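Local coordinates for protein PKS (Streptomyces albus, PDB 4OQJ) that probably joins acyl units delivered on carrier-protein phosphopantetheine arms, acting as a ketosynthase of the oxazolomycin polyketide assembly line, at residues L60-V65 and Q226-Y230; D337-V341 and N403-F408; A356-L362 and G411-G416; P546-T552 and A615-D621; A569-F574 and A603-A607. One frame throughout, in Å; residues are numbered along the deposited sequence.

Contact 1 (L60-V65 and Q226-Y230)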
# COMPACT_ATOMS: atom_id res chain seq x y z
N LEU A 60 4.86 38.40 5.63
CA LEU A 60 3.79 37.99 4.73
C LEU A 60 3.92 38.71 3.39
O LEU A 60 3.73 38.11 2.33
CB LEU A 60 2.43 38.25 5.37
CG LEU A 60 2.15 37.34 6.58
CD1 LEU A 60 0.98 37.86 7.40
CD2 LEU A 60 1.89 35.91 6.13
N ARG A 61 4.29 39.98 3.42
CA ARG A 61 4.49 40.73 2.19
C ARG A 61 5.66 40.16 1.41
O ARG A 61 5.56 39.97 0.20
CB ARG A 61 4.71 42.21 2.50
CG ARG A 61 3.41 42.91 2.84
CD ARG A 61 3.61 44.24 3.51
NE ARG A 61 2.32 44.91 3.70
CZ ARG A 61 1.99 45.67 4.73
NH1 ARG A 61 2.86 45.91 5.71
NH2 ARG A 61 0.79 46.21 4.78
N ALA A 62 6.76 39.89 2.10
CA ALA A 62 7.92 39.24 1.50
C ALA A 62 7.51 37.96 0.79
O ALA A 62 8.06 37.63 -0.26
CB ALA A 62 8.97 38.94 2.56
N ALA A 63 6.54 37.26 1.37
CA ALA A 63 6.08 35.99 0.82
C ALA A 63 5.04 36.18 -0.28
O ALA A 63 4.43 35.22 -0.75
CB ALA A 63 5.50 35.13 1.94
N GLY A 64 4.83 37.43 -0.69
CA GLY A 64 3.92 37.74 -1.78
C GLY A 64 2.44 37.62 -1.45
O GLY A 64 1.62 37.42 -2.34
N VAL A 65 2.10 37.74 -0.17
CA VAL A 65 0.69 37.73 0.22
C VAL A 65 0.07 39.05 -0.19
O VAL A 65 0.58 40.12 0.13
CB VAL A 65 0.51 37.50 1.74
CG1 VAL A 65 -0.96 37.62 2.14
CG2 VAL A 65 1.05 36.13 2.14
N GLN A 226 4.34 27.20 2.46
CA GLN A 226 4.38 27.39 3.91
C GLN A 226 5.08 28.73 4.13
O GLN A 226 5.85 29.18 3.28
CB GLN A 226 5.10 26.24 4.64
CG GLN A 226 6.55 26.03 4.26
CD GLN A 226 7.31 25.12 5.23
OE1 GLN A 226 6.75 24.58 6.19
NE2 GLN A 226 8.59 24.95 4.97
N GLY A 227 4.78 29.38 5.25
CA GLY A 227 5.34 30.69 5.54
C GLY A 227 4.32 31.78 5.31
O GLY A 227 4.57 32.94 5.61
N GLU A 228 3.18 31.39 4.75
CA GLU A 228 2.04 32.28 4.60
C GLU A 228 0.98 31.92 5.64
O GLU A 228 1.00 30.82 6.21
CB GLU A 228 1.45 32.18 3.19
CG GLU A 228 2.44 32.48 2.08
CD GLU A 228 1.81 32.38 0.71
OE1 GLU A 228 0.58 32.18 0.62
OE2 GLU A 228 2.55 32.50 -0.30
N GLY A 229 0.05 32.83 5.87
CA GLY A 229 -1.07 32.55 6.75
C GLY A 229 -2.15 31.83 5.97
O GLY A 229 -1.87 31.28 4.91
N TYR A 230 -3.38 31.86 6.47
CA TYR A 230 -4.50 31.27 5.77
C TYR A 230 -5.78 32.01 6.10
O TYR A 230 -5.90 32.65 7.15
CB TYR A 230 -4.66 29.79 6.14
CG TYR A 230 -4.92 29.55 7.61
CD1 TYR A 230 -3.89 29.47 8.51
CD2 TYR A 230 -6.22 29.38 8.09
CE1 TYR A 230 -4.12 29.25 9.83
CE2 TYR A 230 -6.45 29.14 9.42
CZ TYR A 230 -5.40 29.08 10.29
OH TYR A 230 -5.60 28.86 11.63

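Contact 2 (D337-V341 and N403-F408)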
# COMPACT_ATOMS: atom_id res chain seq x y z
N ASP A 337 -14.66 16.10 17.87
CA ASP A 337 -14.15 15.73 19.19
C ASP A 337 -15.13 14.82 19.97
O ASP A 337 -14.72 13.77 20.47
CB ASP A 337 -13.82 16.99 20.00
CG ASP A 337 -12.45 17.61 19.62
OD1 ASP A 337 -11.75 17.12 18.70
OD2 ASP A 337 -12.06 18.62 20.26
N PRO A 338 -16.41 15.21 20.09
CA PRO A 338 -17.34 14.30 20.80
C PRO A 338 -17.46 12.95 20.13
O PRO A 338 -17.59 11.93 20.80
CB PRO A 338 -18.68 15.05 20.75
CG PRO A 338 -18.29 16.49 20.62
CD PRO A 338 -17.06 16.49 19.75
N ILE A 339 -17.40 12.93 18.80
CA ILE A 339 -17.47 11.69 18.06
C ILE A 339 -16.27 10.79 18.38
O ILE A 339 -16.43 9.57 18.58
CB ILE A 339 -17.57 11.97 16.52
CG1 ILE A 339 -19.01 12.41 16.19
CG2 ILE A 339 -17.16 10.76 15.70
CD1 ILE A 339 -19.30 12.61 14.73
N GLU A 340 -15.07 11.36 18.44
CA GLU A 340 -13.89 10.53 18.66
C GLU A 340 -13.97 9.86 20.04
O GLU A 340 -13.66 8.68 20.19
CB GLU A 340 -12.59 11.34 18.54
CG GLU A 340 -11.37 10.44 18.71
CD GLU A 340 -10.07 11.04 18.18
OE1 GLU A 340 -10.05 12.26 17.92
OE2 GLU A 340 -9.09 10.27 18.02
N VAL A 341 -14.42 10.60 21.03
CA VAL A 341 -14.51 10.08 22.39
C VAL A 341 -15.66 9.08 22.51
O VAL A 341 -15.55 8.09 23.22
CB VAL A 341 -14.68 11.21 23.40
CG1 VAL A 341 -14.86 10.67 24.81
CG2 VAL A 341 -13.44 12.14 23.34
N ASN A 403 -15.12 20.22 26.61
CA ASN A 403 -16.28 20.44 25.78
C ASN A 403 -17.48 19.73 26.42
O ASN A 403 -17.43 18.52 26.64
CB ASN A 403 -15.99 19.90 24.38
CG ASN A 403 -17.12 20.08 23.41
OD1 ASN A 403 -18.27 20.27 23.79
ND2 ASN A 403 -16.80 19.99 22.13
N PRO A 404 -18.55 20.49 26.74
CA PRO A 404 -19.73 19.90 27.37
C PRO A 404 -20.36 18.76 26.59
O PRO A 404 -20.97 17.87 27.20
CB PRO A 404 -20.71 21.08 27.44
CG PRO A 404 -19.87 22.29 27.45
CD PRO A 404 -18.67 21.96 26.61
N GLU A 405 -20.23 18.79 25.27
CA GLU A 405 -20.81 17.75 24.41
C GLU A 405 -20.02 16.43 24.41
O GLU A 405 -20.50 15.42 23.87
CB GLU A 405 -20.92 18.27 22.97
CG GLU A 405 -21.78 19.52 22.81
CD GLU A 405 -23.25 19.27 23.13
OE1 GLU A 405 -23.84 18.34 22.53
OE2 GLU A 405 -23.80 20.00 23.99
N ILE A 406 -18.81 16.43 24.96
CA ILE A 406 -18.03 15.19 25.01
C ILE A 406 -18.44 14.39 26.24
O ILE A 406 -18.41 14.90 27.36
CB ILE A 406 -16.52 15.46 25.09
CG1 ILE A 406 -16.03 16.22 23.85
CG2 ILE A 406 -15.75 14.13 25.22
CD1 ILE A 406 -14.56 16.64 23.91
N ASP A 407 -18.79 13.12 26.03
CA ASP A 407 -19.26 12.28 27.12
C ASP A 407 -18.11 11.54 27.84
O ASP A 407 -18.01 10.31 27.78
CB ASP A 407 -20.29 11.28 26.59
CG ASP A 407 -21.20 10.75 27.68
OD1 ASP A 407 -20.95 11.03 28.87
OD2 ASP A 407 -22.17 10.05 27.34
N PHE A 408 -17.25 12.29 28.53
CA PHE A 408 -16.13 11.68 29.25
C PHE A 408 -16.62 10.72 30.32
O PHE A 408 -16.05 9.65 30.52
CB PHE A 408 -15.23 12.76 29.89
CG PHE A 408 -14.34 13.49 28.91
CD1 PHE A 408 -13.29 12.83 28.30
CD2 PHE A 408 -14.55 14.82 28.62
CE1 PHE A 408 -12.46 13.49 27.41
CE2 PHE A 408 -13.73 15.49 27.72
CZ PHE A 408 -12.69 14.82 27.11
O HOH W 1 -13.75 19.77 21.92
O HOH W 2 -18.82 12.08 23.29

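Contact 3 (A356-L362 and G411-G416)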
# COMPACT_ATOMS: atom_id res chain seq x y z
N ALA A 356 -13.18 2.31 34.82
CA ALA A 356 -13.03 3.34 35.85
C ALA A 356 -12.85 4.73 35.23
O ALA A 356 -12.00 4.91 34.35
CB ALA A 356 -11.86 3.02 36.74
N PRO A 357 -13.64 5.72 35.68
CA PRO A 357 -13.43 7.08 35.16
C PRO A 357 -12.07 7.65 35.52
O PRO A 357 -11.54 7.39 36.59
CB PRO A 357 -14.55 7.89 35.83
CG PRO A 357 -14.98 7.08 36.99
CD PRO A 357 -14.79 5.65 36.60
N GLY A 358 -11.51 8.43 34.59
CA GLY A 358 -10.23 9.07 34.79
C GLY A 358 -9.05 8.10 34.81
O GLY A 358 -8.01 8.44 35.35
N SER A 359 -9.20 6.92 34.21
CA SER A 359 -8.15 5.90 34.28
C SER A 359 -7.31 5.77 33.01
O SER A 359 -6.32 5.04 33.01
CB SER A 359 -8.77 4.55 34.62
OG SER A 359 -9.65 4.11 33.60
N CYS A 360 -7.70 6.44 31.92
CA CYS A 360 -6.87 6.47 30.71
C CYS A 360 -6.70 7.90 30.21
O CYS A 360 -7.66 8.59 29.90
CB CYS A 360 -7.49 5.60 29.59
SG CYS A 360 -6.46 5.44 28.09
N ALA A 361 -5.45 8.34 30.12
CA ALA A 361 -5.15 9.67 29.62
C ALA A 361 -5.39 9.75 28.12
O ALA A 361 -5.23 8.77 27.39
CB ALA A 361 -3.72 10.04 29.95
N LEU A 362 -5.78 10.94 27.68
CA LEU A 362 -6.11 11.22 26.30
C LEU A 362 -5.42 12.52 25.90
O LEU A 362 -5.39 13.47 26.67
CB LEU A 362 -7.64 11.34 26.14
CG LEU A 362 -8.24 11.52 24.75
CD1 LEU A 362 -8.11 10.25 23.93
CD2 LEU A 362 -9.71 11.94 24.88
N GLY A 411 -16.97 6.89 30.05
CA GLY A 411 -15.79 6.06 29.81
C GLY A 411 -14.63 6.41 30.71
O GLY A 411 -14.78 7.19 31.66
N PRO A 412 -13.45 5.85 30.41
CA PRO A 412 -12.27 5.99 31.26
C PRO A 412 -11.41 7.23 30.98
O PRO A 412 -10.41 7.45 31.68
CB PRO A 412 -11.47 4.73 30.93
CG PRO A 412 -11.76 4.53 29.45
CD PRO A 412 -13.19 4.98 29.25
N PHE A 413 -11.77 8.03 29.99
CA PHE A 413 -10.84 9.05 29.49
C PHE A 413 -10.88 10.37 30.24
O PHE A 413 -11.90 10.78 30.78
CB PHE A 413 -11.10 9.28 28.00
CG PHE A 413 -10.96 8.04 27.20
CD1 PHE A 413 -9.71 7.46 27.03
CD2 PHE A 413 -12.08 7.39 26.69
CE1 PHE A 413 -9.56 6.29 26.34
CE2 PHE A 413 -11.93 6.21 25.99
CZ PHE A 413 -10.67 5.66 25.81
N TYR A 414 -9.72 11.00 30.26
CA TYR A 414 -9.55 12.35 30.77
C TYR A 414 -8.38 12.95 30.00
O TYR A 414 -7.47 12.22 29.57
CB TYR A 414 -9.29 12.35 32.29
CG TYR A 414 -7.86 11.98 32.64
CD1 TYR A 414 -7.46 10.65 32.72
CD2 TYR A 414 -6.91 12.97 32.86
CE1 TYR A 414 -6.14 10.31 33.03
CE2 TYR A 414 -5.60 12.65 33.17
CZ TYR A 414 -5.21 11.33 33.25
OH TYR A 414 -3.90 11.04 33.55
N VAL A 415 -8.39 14.26 29.82
CA VAL A 415 -7.32 14.93 29.10
C VAL A 415 -6.16 15.27 30.05
O VAL A 415 -6.31 16.10 30.94
CB VAL A 415 -7.83 16.21 28.42
CG1 VAL A 415 -6.71 16.90 27.65
CG2 VAL A 415 -9.00 15.88 27.48
N GLY A 416 -5.02 14.61 29.87
CA GLY A 416 -3.86 14.88 30.69
C GLY A 416 -3.20 16.19 30.30
O GLY A 416 -2.97 16.45 29.11
O HOH W 3 -13.44 9.29 32.48
O HOH W 4 -2.86 14.05 27.60

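Contact 4 (P546-T552 and A615-D621)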
# COMPACT_ATOMS: atom_id res chain seq x y z
N PRO A 546 47.79 3.40 1.57
CA PRO A 546 49.05 3.10 2.23
C PRO A 546 49.48 1.65 2.07
O PRO A 546 48.69 0.81 1.63
CB PRO A 546 48.74 3.42 3.69
CG PRO A 546 47.25 3.12 3.83
CD PRO A 546 46.65 3.02 2.43
N VAL A 547 50.73 1.37 2.41
CA VAL A 547 51.23 0.01 2.46
C VAL A 547 51.61 -0.28 3.91
O VAL A 547 51.86 0.66 4.67
CB VAL A 547 52.46 -0.19 1.53
CG1 VAL A 547 52.10 0.19 0.11
CG2 VAL A 547 53.66 0.62 1.99
N VAL A 548 51.61 -1.55 4.30
CA VAL A 548 52.15 -1.92 5.60
C VAL A 548 53.57 -2.41 5.39
O VAL A 548 53.84 -3.16 4.46
CB VAL A 548 51.31 -2.99 6.34
CG1 VAL A 548 49.91 -2.45 6.66
CG2 VAL A 548 51.22 -4.28 5.55
N GLU A 549 54.47 -1.96 6.25
CA GLU A 549 55.88 -2.26 6.12
C GLU A 549 56.33 -3.24 7.18
O GLU A 549 56.17 -3.00 8.37
CB GLU A 549 56.72 -1.00 6.21
CG GLU A 549 56.38 0.01 5.14
CD GLU A 549 57.55 0.90 4.77
OE1 GLU A 549 58.57 0.88 5.50
OE2 GLU A 549 57.45 1.62 3.75
N LEU A 550 56.88 -4.36 6.72
CA LEU A 550 57.47 -5.33 7.62
C LEU A 550 58.94 -5.00 7.72
O LEU A 550 59.71 -5.23 6.78
CB LEU A 550 57.24 -6.75 7.11
CG LEU A 550 57.69 -7.87 8.05
CD1 LEU A 550 56.78 -9.06 7.90
CD2 LEU A 550 59.14 -8.25 7.76
N VAL A 551 59.33 -4.44 8.86
CA VAL A 551 60.67 -3.91 9.04
C VAL A 551 61.58 -4.87 9.75
O VAL A 551 61.13 -5.86 10.33
CB VAL A 551 60.67 -2.59 9.84
CG1 VAL A 551 59.98 -1.49 9.06
CG2 VAL A 551 60.01 -2.78 11.21
N THR A 552 62.88 -4.59 9.70
CA THR A 552 63.81 -5.18 10.63
C THR A 552 63.72 -4.37 11.92
O THR A 552 63.09 -3.31 11.96
CB THR A 552 65.26 -5.17 10.12
OG1 THR A 552 65.57 -3.86 9.62
CG2 THR A 552 65.46 -6.20 9.03
N ALA A 615 45.79 -3.58 1.83
CA ALA A 615 47.06 -2.86 1.80
C ALA A 615 48.23 -3.81 1.49
O ALA A 615 48.37 -4.83 2.15
CB ALA A 615 47.30 -2.17 3.12
N PRO A 616 49.07 -3.47 0.50
CA PRO A 616 50.25 -4.30 0.25
C PRO A 616 51.19 -4.40 1.45
O PRO A 616 51.36 -3.43 2.20
CB PRO A 616 50.95 -3.59 -0.91
CG PRO A 616 49.91 -2.77 -1.56
CD PRO A 616 48.94 -2.38 -0.48
N VAL A 617 51.77 -5.58 1.62
CA VAL A 617 52.83 -5.80 2.58
C VAL A 617 54.16 -5.59 1.87
O VAL A 617 54.44 -6.27 0.88
CB VAL A 617 52.78 -7.21 3.20
CG1 VAL A 617 53.96 -7.45 4.13
CG2 VAL A 617 51.46 -7.42 3.94
N VAL A 618 54.96 -4.65 2.37
CA VAL A 618 56.32 -4.43 1.88
C VAL A 618 57.35 -5.00 2.86
O VAL A 618 57.39 -4.61 4.04
CB VAL A 618 56.60 -2.94 1.64
CG1 VAL A 618 58.02 -2.71 1.12
CG2 VAL A 618 55.59 -2.37 0.66
N ALA A 619 58.16 -5.92 2.37
CA ALA A 619 59.29 -6.46 3.12
C ALA A 619 60.57 -6.18 2.34
O ALA A 619 61.00 -7.00 1.52
CB ALA A 619 59.12 -7.96 3.37
N ALA A 620 61.19 -5.04 2.61
CA ALA A 620 62.28 -4.53 1.78
C ALA A 620 63.65 -5.13 2.11
O ALA A 620 64.54 -5.14 1.26
CB ALA A 620 62.34 -3.02 1.90
N ASP A 621 63.81 -5.63 3.33
CA ASP A 621 65.10 -6.15 3.81
C ASP A 621 64.94 -7.55 4.42
O ASP A 621 64.61 -7.69 5.60
CB ASP A 621 65.69 -5.19 4.85
CG ASP A 621 67.01 -5.70 5.42
OD1 ASP A 621 67.68 -6.52 4.76
OD2 ASP A 621 67.37 -5.26 6.54
O HOH W 5 61.81 -6.25 5.37
O HOH W 6 60.32 -3.16 4.71

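Contact 5 (A569-F574 and A603-A607)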
# COMPACT_ATOMS: atom_id res chain seq x y z
N ALA A 569 42.54 -13.29 16.69
CA ALA A 569 42.98 -13.42 15.31
C ALA A 569 44.51 -13.43 15.23
O ALA A 569 45.11 -14.15 14.42
CB ALA A 569 42.41 -12.29 14.46
N PHE A 570 45.14 -12.64 16.09
CA PHE A 570 46.60 -12.61 16.13
C PHE A 570 47.11 -13.96 16.60
O PHE A 570 48.01 -14.54 15.99
CB PHE A 570 47.09 -11.50 17.07
CG PHE A 570 48.59 -11.47 17.25
CD1 PHE A 570 49.39 -10.77 16.36
CD2 PHE A 570 49.20 -12.15 18.29
CE1 PHE A 570 50.76 -10.74 16.52
CE2 PHE A 570 50.57 -12.13 18.46
CZ PHE A 570 51.36 -11.42 17.57
N ARG A 571 46.53 -14.44 17.69
CA ARG A 571 46.94 -15.69 18.32
C ARG A 571 46.91 -16.83 17.31
O ARG A 571 47.85 -17.62 17.23
CB ARG A 571 46.03 -15.99 19.52
CG ARG A 571 46.57 -17.02 20.47
CD ARG A 571 45.84 -17.02 21.81
NE ARG A 571 44.38 -17.03 21.68
CZ ARG A 571 43.56 -16.03 22.03
NH1 ARG A 571 42.26 -16.17 21.87
NH2 ARG A 571 44.02 -14.90 22.55
N GLU A 572 45.84 -16.90 16.52
CA GLU A 572 45.71 -17.91 15.47
C GLU A 572 46.90 -17.89 14.51
O GLU A 572 47.58 -18.90 14.34
CB GLU A 572 44.41 -17.72 14.67
CG GLU A 572 44.28 -18.69 13.48
CD GLU A 572 43.16 -18.34 12.52
OE1 GLU A 572 42.25 -17.55 12.89
OE2 GLU A 572 43.19 -18.85 11.37
N HIS A 573 47.13 -16.75 13.87
CA HIS A 573 48.18 -16.66 12.86
C HIS A 573 49.58 -16.73 13.44
O HIS A 573 50.52 -17.17 12.77
CB HIS A 573 48.01 -15.37 12.06
CG HIS A 573 46.72 -15.30 11.32
ND1 HIS A 573 46.43 -16.13 10.26
CD2 HIS A 573 45.62 -14.53 11.51
CE1 HIS A 573 45.21 -15.86 9.81
NE2 HIS A 573 44.70 -14.90 10.56
N PHE A 574 49.75 -16.30 14.69
CA PHE A 574 51.06 -16.41 15.32
C PHE A 574 51.40 -17.88 15.57
O PHE A 574 52.52 -18.31 15.34
CB PHE A 574 51.11 -15.61 16.63
CG PHE A 574 52.50 -15.45 17.19
CD1 PHE A 574 53.04 -16.41 18.01
CD2 PHE A 574 53.26 -14.33 16.88
CE1 PHE A 574 54.32 -16.26 18.52
CE2 PHE A 574 54.52 -14.17 17.38
CZ PHE A 574 55.06 -15.14 18.20
N ALA A 603 52.12 -12.18 11.72
CA ALA A 603 50.82 -12.48 12.32
C ALA A 603 49.91 -11.25 12.30
O ALA A 603 48.70 -11.38 12.07
CB ALA A 603 51.01 -12.98 13.72
N THR A 604 50.47 -10.07 12.55
CA THR A 604 49.67 -8.83 12.51
C THR A 604 49.14 -8.62 11.08
O THR A 604 47.95 -8.32 10.89
CB THR A 604 50.49 -7.60 12.96
OG1 THR A 604 50.93 -7.76 14.31
CG2 THR A 604 49.66 -6.33 12.86
N ALA A 605 50.00 -8.79 10.08
CA ALA A 605 49.61 -8.63 8.68
C ALA A 605 48.49 -9.59 8.29
O ALA A 605 47.53 -9.19 7.62
CB ALA A 605 50.80 -8.82 7.76
N ARG A 606 48.59 -10.85 8.71
CA ARG A 606 47.54 -11.82 8.40
C ARG A 606 46.23 -11.48 9.13
O ARG A 606 45.14 -11.70 8.59
CB ARG A 606 47.99 -13.23 8.78
CG ARG A 606 49.21 -13.75 8.01
CD ARG A 606 49.13 -13.48 6.51
NE ARG A 606 48.01 -14.18 5.87
CZ ARG A 606 47.36 -13.74 4.80
NH1 ARG A 606 47.67 -12.58 4.23
NH2 ARG A 606 46.37 -14.46 4.30
N ALA A 607 46.31 -10.93 10.34
CA ALA A 607 45.10 -10.57 11.06
C ALA A 607 44.41 -9.42 10.32
O ALA A 607 43.19 -9.42 10.17
CB ALA A 607 45.41 -10.19 12.50

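Contact 1 (L60-V65 and Q226-Y230)
L60, on the last turn of helix 57-62, makes the main approach to the other segment. Its CA-to-CB bond runs sideways, yet CD2 reaches the backbone of 226-230: it lies 3.6 Å from G229 N, 3.9 Å from E228 CA and 4.0 Å from G227 O. On its other flanks L60 packs on L70 and Y75. R61 forms a salt bridge with E67. At A63 the helix leaves helical backbone angles, and it is closed by a Schellman motif: V65 N donates to L60 O (3.0 Å), G64 N donates to R61 O (2.8 Å), and G64, the C-prime residue, has the positive phi (74°) that glycine tolerates best. In the ketosynthase fold this capped end sits against the loop between strands 214-221 and 230-231. A63 points its methyl toward that loop, with CB 4.1 Å from E228 CG. A63 O lies 3.3 Å from E228 OE2, but both are acceptors; no hydrogen bond joins the two segments, and the modest 187 Å² buried is van der Waals packing. Beyond G64 the chain turns back, and V65 CG2 rests 3.9 Å from E228 CG.

Contact 2 (D337-V341 and N403-F408)
P338 and V341 project from helix 336-348, and I406 of the loop fits between them. The P338 ring lies against one face of the turn 403-406, in the notch between the N403 side chain, E405 and I406: its CB is 3.6 Å from E405 O, while its CG is 4.0 Å from E405 CB and 4.1 Å from N403 ND2. V341, its CA-to-CB bond aimed toward the loop, sets CG2 3.6 Å from I406 CG2 and 4.4 Å from F408 CE1. I406 in turn fills the hollow on the helix bounded by D337, P338 and V341, with I406 CD1 4.0 Å from D337 CB and I406 CG1 3.8 Å from P338 CA. The loop here is a type I turn from N403 to I406, closed by I406 N to N403 O (3.0 Å), with an Asx turn on top of it, E405 N to N403 OD1 (2.9 Å). This joins a helix of the ketosynthase fold to the long loop that leads into strand 413-415. No direct hydrogen bond crosses. Water 1 donates to D337 OD2 (2.6 Å), which also accepts from F247 N, and takes a bond from N403 ND2 (3.1 Å). Water 2 joins P338 O (2.8 Å) to D407 N (2.9 Å).

Contact 3 (A356-L362 and G411-G416)
One carbonyl serves two successive amides where these strands begin: P412 O accepts from C360 N at 2.9 Å with a near-linear N-H...O angle of 163°, and weakly from S359 N, also at 2.9 Å but at 123°. The chain delivers both amides by a type II turn from A356 to S359, in which G358 has positive phi (70°) and S359 OG donates to A356 O (2.6 Å). From there strands 360-362 and 413-415 run parallel, C360 paired with F413, A361 with Y414 and L362 with V415, although the two short axes diverge by 44°. The ladder continues with Y414 N to C360 O (3.2 Å), then weakly with L362 N to Y414 O (2.8 Å) and G416 N to L362 O (3.4 Å). CA-H...O contacts fill in between, such as F413 CA to C360 O at 3.2 Å. On one face C360 SG comes 3.7 Å from F413 CE1, an oblique sulfur-aromatic contact, and F413 also meets F348 of helix 336-348 edge-to-face. On the other face Y414 folds back so that its OH is 3.7 Å from A361 CB. Strand 413-415 is thereby added to the edge of the large mixed sheet of the thiolase-type ketosynthase fold. Every direct hydrogen bond across the pair is between backbone atoms, so peptide geometry sets the register, while side chains contribute packing.

Contact 4 (P546-T552 and A615-D621)
V548 lays its CG2 against CG2 of V617 at 3.5 Å, and its CG1 comes 4.4 Å from A615 CB. Both valines lie on one face of a parallel strand pair, V548 bridged with V617 (CA-CA 5.0 Å) and E549 with V618 (4.8 Å between CA atoms). The ladder has three good hydrogen bonds: V548 N to P616 O (2.8 Å, 152°), V618 N to V548 O (2.8 Å, 173°) and L550 N to V618 O (2.7 Å, 162°). V548 thus bonds through both its N and its O, to P616 and V618 on the two sides of its partner V617, as a parallel pair requires. On the face of V618, V547 CG2 packs 3.8 Å from V618 CG2. Past L550 the segments part and water enters: water 5 accepts from D621 N (2.9 Å) and water 6 from A620 N (2.9 Å), and they stand 2.7 Å and 3.0 Å respectively from L550 O. Helices shield the face carrying V548 and V617, with V617 and L550 touching helix 594-610 and V548 touching helix 660-673. Strand 547-549 is central, since V547 and E549 hydrogen-bond through their backbones with P647, V649 and L651, in and beside strand 648-650. Neighbouring parallel strands 547-549 and 617-618, linked through intervening helices of which 594-610 packs on the sheet, form a beta-alpha-beta crossover in a three-stranded alpha/beta unit.

Contact 5 (A569-F574 and A603-A607)
Helices 568-581 and 594-610 pack together within the helical layer of the alpha/beta unit, their segments 569-574 and 603-607 crossing at 124° between N-to-C directions with local axes only 8.3 Å apart. So close an approach is possible because small residues, A569, A603 and A607, lie at the crossing: F574 and A603 bring their CA atoms to 5.0 Å, A569 and A607 theirs to 5.5 Å. A603 (73 Å² covered) points its methyl toward helix 568-581, into a pocket formed by three residues, with A603 CB 3.6 Å from F570 CE1, 3.7 Å from F574 N and 4.0 Å from H573 C. F570 (53 Å²) starts sideways, but its ring swings over to A603 and then to T604, whose OG1 sits at the ring edge, 3.7 Å from F570 CE1; that hydroxyl spends its hydrogen bond on V600 O in its own helix. F570 also packs on L563 and Y564 of helix 557-566. With 72 Å² covered, H573 is the chief contributor from 569-574. No hydrogen bond joins 569-574 to 603-607; instead the imidazole lies flat beneath R606 in a CH-pi contact, R606 CB standing 3.6 Å from the H573 ring centroid and 16° off the normal.

From the N terminus, contact 1 comes first, closing a loop of 160 residues that contains much of the N-terminal half of the ketosynthase fold; it is complete before the others open. Contacts 2 and 3 then cross, their segments alternating along the chain: 337-341, 356-362, 403-408, 411-416. They also touch in space, F408 CZ lying 3.9 Å from V415 CG2 and V341 CG2 4.0 Å from L362 CD2, so helix 336-348, the loop and the sheet edge form one packed unit. On the opposite side of the chain's centre, contact 5 nests inside the loop closed by contact 4; V617 CG2 meets A605 CB at 4.1 Å, joining the helical layer to the three-stranded sheet.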